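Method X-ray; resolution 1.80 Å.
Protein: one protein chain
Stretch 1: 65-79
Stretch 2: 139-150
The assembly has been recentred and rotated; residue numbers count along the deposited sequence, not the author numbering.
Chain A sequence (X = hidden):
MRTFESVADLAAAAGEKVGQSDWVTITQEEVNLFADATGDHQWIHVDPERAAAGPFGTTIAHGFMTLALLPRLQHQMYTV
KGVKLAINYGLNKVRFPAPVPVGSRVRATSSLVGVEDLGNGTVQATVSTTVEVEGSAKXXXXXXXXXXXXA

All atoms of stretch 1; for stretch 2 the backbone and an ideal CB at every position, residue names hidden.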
HETATM    1  N   MSE A  65      -2.776  -1.949  -4.545  1.00  7.75           N
HETATM    2  CA  MSE A  65      -3.472  -3.187  -4.243  1.00  9.38           C
HETATM    3  C   MSE A  65      -2.511  -4.366  -4.295  1.00  7.65           C
HETATM    4  O   MSE A  65      -2.505  -5.171  -3.387  1.00  7.39           O
HETATM    5  CB  MSE A  65      -4.637  -3.459  -5.184  1.00  8.71           C
HETATM    6  CG  MSE A  65      -5.327  -4.779  -4.803  1.00 11.34           C
HETATM    7 SE   MSE A  65      -6.978  -5.070  -5.769  1.00 20.05          SE
HETATM    8  CE  MSE A  65      -6.472  -4.723  -7.043  1.00  9.11           C
ATOM      9  N   THR A  66      -1.723  -4.466  -5.361  1.00  7.81           N
ATOM     10  CA  THR A  66      -0.748  -5.571  -5.484  1.00  7.62           C
ATOM     11  C   THR A  66       0.170  -5.600  -4.242  1.00  6.86           C
ATOM     12  O   THR A  66       0.418  -6.650  -3.638  1.00  7.23           O
ATOM     13  CB  THR A  66       0.063  -5.436  -6.791  1.00  8.58           C
ATOM     14  OG1 THR A  66      -0.849  -5.473  -7.909  1.00  9.16           O
ATOM     15  CG2 THR A  66       1.044  -6.591  -6.956  1.00  8.77           C
ATOM     16  N   LEU A  67       0.637  -4.425  -3.848  1.00  6.25           N
ATOM     17  CA  LEU A  67       1.461  -4.301  -2.631  1.00  6.84           C
ATOM     18  C   LEU A  67       0.695  -4.843  -1.425  1.00  6.75           C
ATOM     19  O   LEU A  67       1.254  -5.572  -0.623  1.00  7.59           O
ATOM     20  CB  LEU A  67       1.869  -2.833  -2.390  1.00  6.23           C
ATOM     21  CG  LEU A  67       2.619  -2.563  -1.069  1.00  5.81           C
ATOM     22  CD1 LEU A  67       3.954  -3.298  -1.038  1.00  5.79           C
ATOM     23  CD2 LEU A  67       2.824  -1.058  -0.883  1.00  6.45           C
ATOM     24  N   ALA A  68      -0.586  -4.478  -1.316  1.00  6.80           N
ATOM     25  CA  ALA A  68      -1.465  -4.891  -0.213  1.00  6.75           C
ATOM     26  C   ALA A  68      -1.864  -6.372  -0.243  1.00  7.49           C
ATOM     27  O   ALA A  68      -2.491  -6.865   0.704  1.00  7.86           O
ATOM     28  CB  ALA A  68      -2.720  -3.989  -0.167  1.00  6.47           C
ATOM     29  N   LEU A  69      -1.515  -7.078  -1.322  1.00  8.44           N
ATOM     30  CA  LEU A  69      -1.642  -8.536  -1.312  1.00  9.71           C
ATOM     31  C   LEU A  69      -0.573  -9.248  -0.448  1.00  9.66           C
ATOM     32  O   LEU A  69      -0.678 -10.447  -0.210  1.00 10.05           O
ATOM     33  CB  LEU A  69      -1.639  -9.116  -2.735  1.00 10.42           C
ATOM     34  CG  LEU A  69      -2.690  -8.641  -3.740  1.00 12.64           C
ATOM     35  CD1 LEU A  69      -2.405  -9.246  -5.125  1.00 12.72           C
ATOM     36  CD2 LEU A  69      -4.102  -9.008  -3.263  1.00 13.88           C
ATOM     37  N   LEU A  70       0.425  -8.517   0.044  1.00  9.29           N
ATOM     38  CA  LEU A  70       1.514  -9.153   0.801  1.00  9.76           C
ATOM     39  C   LEU A  70       1.047  -9.985   2.003  1.00 10.26           C
ATOM     40  O   LEU A  70       1.491 -11.129   2.175  1.00 10.72           O
ATOM     41  CB  LEU A  70       2.611  -8.137   1.195  1.00  9.53           C
ATOM     42  CG  LEU A  70       3.871  -8.137   0.334  1.00  9.24           C
ATOM     43  CD1 LEU A  70       3.514  -8.009  -1.172  1.00 11.56           C
ATOM     44  CD2 LEU A  70       4.815  -7.023   0.833  1.00 10.41           C
ATOM     45  N   PRO A  71       0.178  -9.420   2.863  1.00 10.12           N
ATOM     46  CA  PRO A  71      -0.348 -10.236   3.972  1.00 10.98           C
ATOM     47  C   PRO A  71      -1.016 -11.562   3.557  1.00 11.70           C
ATOM     48  O   PRO A  71      -0.673 -12.614   4.107  1.00 11.86           O
ATOM     49  CB  PRO A  71      -1.334  -9.283   4.675  1.00 10.07           C
ATOM     50  CG  PRO A  71      -0.733  -7.873   4.374  1.00 10.30           C
ATOM     51  CD  PRO A  71      -0.286  -8.014   2.939  1.00  9.67           C
ATOM     52  N   ARG A  72      -1.939 -11.527   2.603  1.00 11.95           N
ATOM     53  CA  ARG A  72      -2.597 -12.773   2.149  1.00 13.95           C
ATOM     54  C   ARG A  72      -1.562 -13.775   1.631  1.00 13.35           C
ATOM     55  O   ARG A  72      -1.611 -14.956   1.958  1.00 14.41           O
ATOM     56  CB  ARG A  72      -3.617 -12.496   1.040  1.00 13.78           C
ATOM     57  CG  ARG A  72      -4.163 -13.743   0.363  1.00 16.93           C
ATOM     58  CD  ARG A  72      -5.167 -13.401  -0.720  1.00 20.92           C
ATOM     59  NE  ARG A  72      -5.808 -14.610  -1.221  1.00 28.97           N
ATOM     60  CZ  ARG A  72      -6.448 -14.693  -2.382  1.00 31.81           C
ATOM     61  NH1 ARG A  72      -6.545 -13.630  -3.171  1.00 32.24           N
ATOM     62  NH2 ARG A  72      -6.986 -15.851  -2.756  1.00 34.51           N
ATOM     63  N   LEU A  73      -0.647 -13.292   0.806  1.00 13.06           N
ATOM     64  CA  LEU A  73       0.305 -14.186   0.129  1.00 13.75           C
ATOM     65  C   LEU A  73       1.314 -14.778   1.123  1.00 14.12           C
ATOM     66  O   LEU A  73       1.653 -15.974   1.055  1.00 15.64           O
ATOM     67  CB  LEU A  73       0.957 -13.459  -1.045  1.00 13.08           C
ATOM     68  CG  LEU A  73       0.010 -12.969  -2.170  1.00 14.75           C
ATOM     69  CD1 LEU A  73       0.782 -12.273  -3.276  1.00 14.67           C
ATOM     70  CD2 LEU A  73      -0.809 -14.088  -2.765  1.00 18.67           C
ATOM     71  N   GLN A  74       1.774 -13.951   2.055  1.00 13.82           N
ATOM     72  CA  GLN A  74       2.689 -14.395   3.121  1.00 14.29           C
ATOM     73  C   GLN A  74       2.001 -15.363   4.101  1.00 15.26           C
ATOM     74  O   GLN A  74       2.627 -16.292   4.576  1.00 14.09           O
ATOM     75  CB  GLN A  74       3.310 -13.195   3.837  1.00 13.34           C
ATOM     76  CG  GLN A  74       4.295 -12.435   2.931  1.00 12.71           C
ATOM     77  CD  GLN A  74       4.676 -11.060   3.449  1.00 14.09           C
ATOM     78  OE1 GLN A  74       4.225 -10.631   4.507  1.00 12.57           O
ATOM     79  NE2 GLN A  74       5.506 -10.353   2.682  1.00 12.61           N
ATOM     80  N   HIS A  75       0.698 -15.186   4.325  1.00 16.59           N
ATOM     81  CA  HIS A  75      -0.076 -16.116   5.175  1.00 18.69           C
ATOM     82  C   HIS A  75      -0.117 -17.536   4.580  1.00 19.05           C
ATOM     83  O   HIS A  75      -0.169 -18.523   5.326  1.00 19.83           O
ATOM     84  CB  HIS A  75      -1.494 -15.572   5.400  1.00 19.52           C
ATOM     85  CG  HIS A  75      -2.318 -16.378   6.356  1.00 24.37           C
ATOM     86  ND1 HIS A  75      -2.235 -16.219   7.724  1.00 28.93           N
ATOM     87  CD2 HIS A  75      -3.258 -17.330   6.146  1.00 28.75           C
ATOM     88  CE1 HIS A  75      -3.083 -17.041   8.317  1.00 29.96           C
ATOM     89  NE2 HIS A  75      -3.714 -17.729   7.384  1.00 31.18           N
ATOM     90  N   GLN A  76      -0.059 -17.627   3.248  1.00 18.90           N
ATOM     91  CA  GLN A  76       0.041 -18.891   2.527  1.00 19.89           C
ATOM     92  C   GLN A  76       1.415 -19.548   2.728  1.00 20.47           C
ATOM     93  O   GLN A  76       1.557 -20.765   2.540  1.00 20.24           O
ATOM     94  CB  GLN A  76      -0.209 -18.698   1.022  1.00 20.38           C
ATOM     95  CG  GLN A  76      -1.663 -18.395   0.650  1.00 21.31           C
ATOM     96  CD  GLN A  76      -1.880 -18.242  -0.840  1.00 21.16           C
ATOM     97  OE1 GLN A  76      -0.971 -18.455  -1.644  1.00 24.78           O
ATOM     98  NE2 GLN A  76      -3.092 -17.888  -1.221  1.00 26.00           N
HETATM   99  N   MSE A  77       2.408 -18.745   3.115  1.00 19.28           N
HETATM  100  CA  MSE A  77       3.795 -19.222   3.277  1.00 20.64           C
HETATM  101  C   MSE A  77       4.164 -19.691   4.682  1.00 21.22           C
HETATM  102  O   MSE A  77       4.862 -20.691   4.834  1.00 22.14           O
HETATM  103  CB  MSE A  77       4.773 -18.121   2.880  1.00 20.13           C
HETATM  104  CG  MSE A  77       4.593 -17.582   1.482  1.00 19.91           C
HETATM  105 SE   MSE A  77       5.891 -16.165   1.257  1.00 19.89          SE
HETATM  106  CE  MSE A  77       5.113 -15.209  -0.152  1.00 20.19           C
ATOM    107  N   TYR A  78       3.757 -18.938   5.703  1.00 21.08           N
ATOM    108  CA  TYR A  78       4.169 -19.222   7.093  1.00 21.94           C
ATOM    109  C   TYR A  78       3.204 -18.598   8.064  1.00 21.83           C
ATOM    110  O   TYR A  78       2.432 -17.699   7.703  1.00 20.93           O
ATOM    111  CB  TYR A  78       5.598 -18.719   7.401  1.00 21.62           C
ATOM    112  CG  TYR A  78       5.790 -17.231   7.201  1.00 22.21           C
ATOM    113  CD1 TYR A  78       5.718 -16.339   8.273  1.00 21.49           C
ATOM    114  CD2 TYR A  78       6.028 -16.720   5.937  1.00 21.36           C
ATOM    115  CE1 TYR A  78       5.881 -14.959   8.066  1.00 23.27           C
ATOM    116  CE2 TYR A  78       6.186 -15.359   5.721  1.00 22.93           C
ATOM    117  CZ  TYR A  78       6.111 -14.490   6.773  1.00 22.46           C
ATOM    118  OH  TYR A  78       6.289 -13.144   6.507  1.00 24.69           O
ATOM    119  N   THR A  79       3.229 -19.102   9.295  1.00 22.00           N
ATOM    120  CA  THR A  79       2.544 -18.444  10.388  1.00 23.05           C
ATOM    121  C   THR A  79       3.481 -18.410  11.585  1.00 22.01           C
ATOM    122  O   THR A  79       4.446 -19.165  11.639  1.00 21.80           O
ATOM    123  CB  THR A  79       1.238 -19.157  10.782  1.00 23.79           C
ATOM    124  OG1 THR A  79       1.536 -20.491  11.187  1.00 26.09           O
ATOM    125  CG2 THR A  79       0.248 -19.187   9.595  1.00 26.63           C
ATOM    126  N   UNK A 139       8.910  -8.468 -12.565  1.00 13.46           N
ATOM    127  CA  UNK A 139       8.002  -8.671 -11.423  1.00 12.73           C
ATOM    128  C   UNK A 139       6.908  -7.602 -11.379  1.00 10.95           C
ATOM    129  O   UNK A 139       7.089  -6.511 -11.924  1.00 10.31           O
ATOM    130  CB  UNK A 139       8.789  -8.660 -10.111  1.00 12.73           C
ATOM    131  N   UNK A 140       5.796  -7.924 -10.729  1.00 10.49           N
ATOM    132  CA  UNK A 140       4.736  -6.960 -10.506  1.00  9.45           C
ATOM    133  C   UNK A 140       5.112  -6.051  -9.352  1.00  9.63           C
ATOM    134  O   UNK A 140       4.741  -4.880  -9.333  1.00  8.93           O
ATOM    135  CB  UNK A 140       3.405  -7.663 -10.232  1.00  9.45           C
ATOM    136  N   UNK A 141       5.874  -6.585  -8.399  1.00  8.70           N
ATOM    137  CA  UNK A 141       6.176  -5.809  -7.205  1.00  8.10           C
ATOM    138  C   UNK A 141       7.415  -6.390  -6.548  1.00  8.11           C
ATOM    139  O   UNK A 141       7.542  -7.609  -6.440  1.00  9.47           O
ATOM    140  CB  UNK A 141       4.994  -5.801  -6.234  1.00  8.10           C
ATOM    141  N   UNK A 142       8.328  -5.511  -6.132  1.00  8.54           N
ATOM    142  CA  UNK A 142       9.483  -5.881  -5.319  1.00  8.47           C
ATOM    143  C   UNK A 142       9.397  -4.967  -4.096  1.00  7.89           C
ATOM    144  O   UNK A 142       9.440  -3.747  -4.228  1.00  7.44           O
ATOM    145  CB  UNK A 142      10.806  -5.730  -6.072  1.00  8.47           C
ATOM    146  N   UNK A 143       9.295  -5.562  -2.909  1.00  7.29           N
ATOM    147  CA  UNK A 143       9.040  -4.781  -1.689  1.00  7.03           C
ATOM    148  C   UNK A 143       9.897  -5.273  -0.549  1.00  6.81           C
ATOM    149  O   UNK A 143      10.117  -6.464  -0.418  1.00  8.20           O
ATOM    150  CB  UNK A 143       7.563  -4.850  -1.295  1.00  7.03           C
ATOM    151  N   UNK A 144      10.373  -4.349   0.262  1.00  5.64           N
ATOM    152  CA  UNK A 144      10.889  -4.733   1.568  1.00  6.63           C
ATOM    153  C   UNK A 144       9.955  -4.117   2.617  1.00  5.55           C
ATOM    154  O   UNK A 144       9.786  -2.893   2.653  1.00  5.72           O
ATOM    155  CB  UNK A 144      12.336  -4.275   1.759  1.00  6.63           C
ATOM    156  N   UNK A 145       9.344  -4.976   3.438  1.00  6.51           N
ATOM    157  CA  UNK A 145       8.254  -4.577   4.346  1.00  5.38           C
ATOM    158  C   UNK A 145       8.631  -4.928   5.787  1.00  5.94           C
ATOM    159  O   UNK A 145       9.560  -5.701   6.019  1.00  5.55           O
ATOM    160  CB  UNK A 145       6.941  -5.259   3.957  1.00  5.38           C
ATOM    161  N   UNK A 146       7.915  -4.336   6.735  1.00  6.54           N
ATOM    162  CA  UNK A 146       8.196  -4.548   8.145  1.00  6.76           C
ATOM    163  C   UNK A 146       6.878  -4.919   8.805  1.00  8.22           C
ATOM    164  O   UNK A 146       5.874  -4.189   8.705  1.00  7.98           O
ATOM    165  CB  UNK A 146       8.826  -3.314   8.793  1.00  6.76           C
ATOM    166  N   UNK A 147       6.900  -6.066   9.468  1.00  8.23           N
ATOM    167  CA  UNK A 147       5.730  -6.599  10.142  1.00  9.55           C
ATOM    168  C   UNK A 147       6.063  -6.726  11.614  1.00 10.64           C
ATOM    169  O   UNK A 147       7.060  -7.370  11.959  1.00 10.35           O
ATOM    170  CB  UNK A 147       5.301  -7.943   9.550  1.00  9.55           C
ATOM    171  N   UNK A 148       5.208  -6.160  12.460  1.00 10.57           N
ATOM    172  CA  UNK A 148       5.351  -6.252  13.916  1.00 12.07           C
ATOM    173  C   UNK A 148       4.372  -7.296  14.449  1.00 12.64           C
ATOM    174  O   UNK A 148       3.172  -7.172  14.242  1.00 12.27           O
ATOM    175  CB  UNK A 148       5.110  -4.895  14.580  1.00 12.07           C
ATOM    176  N   UNK A 149       4.913  -8.335  15.094  1.00 12.99           N
ATOM    177  CA  UNK A 149       4.131  -9.402  15.718  1.00 14.82           C
ATOM    178  C   UNK A 149       3.993  -9.082  17.201  1.00 16.19           C
ATOM    179  O   UNK A 149       4.990  -8.995  17.901  1.00 16.31           O
ATOM    180  CB  UNK A 149       4.783 -10.770  15.508  1.00 14.82           C
ATOM    181  N   UNK A 150       2.747  -8.901  17.651  1.00 17.12           N
ATOM    182  CA  UNK A 150       2.419  -8.342  18.978  1.00 18.95           C
ATOM    183  C   UNK A 150       1.711  -9.379  19.856  1.00 19.69           C
ATOM    184  O   UNK A 150       0.910 -10.187  19.366  1.00 20.92           O
ATOM    185  CB  UNK A 150       1.538  -7.100  18.830  1.00 18.95           C
TER

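Position 139 lies beyond reach of stretch 1, with phi/psi of -67/157. Many residues tolerate these angles, and the phi suits a proline ring; the residue is P139.

At 140 the CA-to-CB bond points toward the helix, and the ideal CB already lies 4.2 Å from T66 CG2. A methyl group completes this contact, though a longer chain might turn aside. The residue is A140.

Position 141 also points toward stretch 1. Its extended backbone (-159/136) places the ideal CB 4.1 Å from T66 CG2, with the L67 side chain farther along. A small or medium apolar group would suit: alanine, cysteine, perhaps valine. C141 is found, in the t rotamer. Its CB meets T66 CG2 at 4.1 Å, and its SG reaches L67 CD1 at 4.2 Å, so one extra atom extends the apolar contact from one residue to the next.

Alternation along the strand turns 142 away, and stretch 1 sets no demand there. A beta-branched residue suits the extended backbone, and V142 occupies it.

At 143 the ideal CB is 3.9 Å from L67 CD1 and 4.1 Å from L70 CD2. Two leucine methyls at van der Waals distance favour a small apolar residue. A143 has its CB 4.0 Å from L67 CD1 and 4.1 Å from L70 CD2.

Position 144 points away, so stretch 1 does not distinguish polar from apolar; E144 bonds elsewhere in the structure.

At 145 the ideal CB faces L70 CD2 at 4.2 Å and Q74 NE2 at 5.4 Å. This mixed setting suits serine, alanine, cysteine or threonine, with a hydroxyl able to exploit nearby polar groups. The residue is S145, in the p rotamer. Its OG lies 3.9 Å from L70 CD2 and joins Q74 through water: the water oxygen is 2.5 Å from S145 OG and donates a hydrogen bond to Q74 OE1 at 2.8 Å. The bridge spans a gap that the two side chains do not close directly.

At 147 the bond points toward stretch 1, but nothing of stretch 1 lies within 5.5 Å of the ideal CB. Several medium-sized residues would fit; V147 comes nearest with its CG2, 4.5 Å from Q74 OE1.

At 149 the direction is again toward, across a wide gap, so a long side chain is needed to make contact. Y149, rotamer m, brings its OH to the edge of the Y78 ring, 3.4 Å from Y78 CE1.

Positions 146, 148 and 150 are out of reach: beta-branched I146 fits its strand backbone, R148 bonds elsewhere in the structure, and the last is V150.

Stretch 2 139-150: PACVAESIVRYV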
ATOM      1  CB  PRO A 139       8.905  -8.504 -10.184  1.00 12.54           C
ATOM      2  CG  PRO A 139      10.248  -8.089 -10.668  1.00 13.93           C
ATOM      3  CD  PRO A 139      10.294  -8.138 -12.165  1.00 13.68           C
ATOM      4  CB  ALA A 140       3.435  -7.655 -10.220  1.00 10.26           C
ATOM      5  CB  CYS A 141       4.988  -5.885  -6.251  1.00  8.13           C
ATOM      6  SG  CYS A 141       5.221  -4.909  -4.728  1.00  9.03           S
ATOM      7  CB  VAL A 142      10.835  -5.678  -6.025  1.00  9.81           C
ATOM      8  CG1 VAL A 142      11.994  -6.178  -5.134  1.00  9.19           C
ATOM      9  CG2 VAL A 142      10.878  -6.376  -7.403  1.00 11.16           C
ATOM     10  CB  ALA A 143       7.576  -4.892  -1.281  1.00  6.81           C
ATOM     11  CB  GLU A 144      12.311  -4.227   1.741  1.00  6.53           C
ATOM     12  CG  GLU A 144      12.940  -4.700   3.059  1.00  7.85           C
ATOM     13  CD  GLU A 144      14.380  -4.279   3.142  1.00 13.09           C
ATOM     14  OE1 GLU A 144      15.177  -4.778   2.325  1.00 17.29           O
ATOM     15  OE2 GLU A 144      14.719  -3.415   3.962  1.00 12.52           O
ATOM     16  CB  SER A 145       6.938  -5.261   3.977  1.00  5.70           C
ATOM     17  OG  SER A 145       7.025  -6.682   4.082  1.00  6.99           O
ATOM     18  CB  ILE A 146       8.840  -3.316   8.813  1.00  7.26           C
ATOM     19  CG1 ILE A 146      10.071  -2.870   7.990  1.00  7.00           C
ATOM     20  CG2 ILE A 146       9.233  -3.641  10.248  1.00  5.93           C
ATOM     21  CD1 ILE A 146      10.588  -1.467   8.296  1.00  8.42           C
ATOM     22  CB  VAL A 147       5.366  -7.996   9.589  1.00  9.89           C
ATOM     23  CG1 VAL A 147       4.153  -8.573  10.311  1.00 11.57           C
ATOM     24  CG2 VAL A 147       5.117  -7.935   8.048  1.00 10.83           C
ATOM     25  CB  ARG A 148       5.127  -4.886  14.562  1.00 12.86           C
ATOM     26  CG  ARG A 148       5.113  -4.906  16.067  1.00 14.55           C
ATOM     27  CD  ARG A 148       5.105  -3.497  16.687  1.00 15.37           C
ATOM     28  NE  ARG A 148       6.127  -2.607  16.123  1.00 20.50           N
ATOM     29  CZ  ARG A 148       6.442  -1.410  16.621  1.00 22.92           C
ATOM     30  NH1 ARG A 148       5.807  -0.937  17.692  1.00 24.82           N
ATOM     31  NH2 ARG A 148       7.387  -0.682  16.039  1.00 23.43           N
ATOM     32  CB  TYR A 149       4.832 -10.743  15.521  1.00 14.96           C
ATOM     33  CG  TYR A 149       4.928 -11.176  14.087  1.00 14.70           C
ATOM     34  CD1 TYR A 149       3.830 -11.730  13.441  1.00 15.48           C
ATOM     35  CD2 TYR A 149       6.121 -11.036  13.361  1.00 16.78           C
ATOM     36  CE1 TYR A 149       3.902 -12.135  12.127  1.00 16.36           C
ATOM     37  CE2 TYR A 149       6.192 -11.444  12.033  1.00 14.69           C
ATOM     38  CZ  TYR A 149       5.078 -11.989  11.433  1.00 15.86           C
ATOM     39  OH  TYR A 149       5.132 -12.395  10.116  1.00 16.67           O
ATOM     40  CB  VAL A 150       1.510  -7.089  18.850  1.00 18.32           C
ATOM     41  CG1 VAL A 150       0.962  -6.643  20.217  1.00 20.14           C
ATOM     42  CG2 VAL A 150       2.242  -5.941  18.174  1.00 19.47           C
TER
HETATM   43  O   HOH W   1       4.946  -7.915   4.566  1.00 19.46           O
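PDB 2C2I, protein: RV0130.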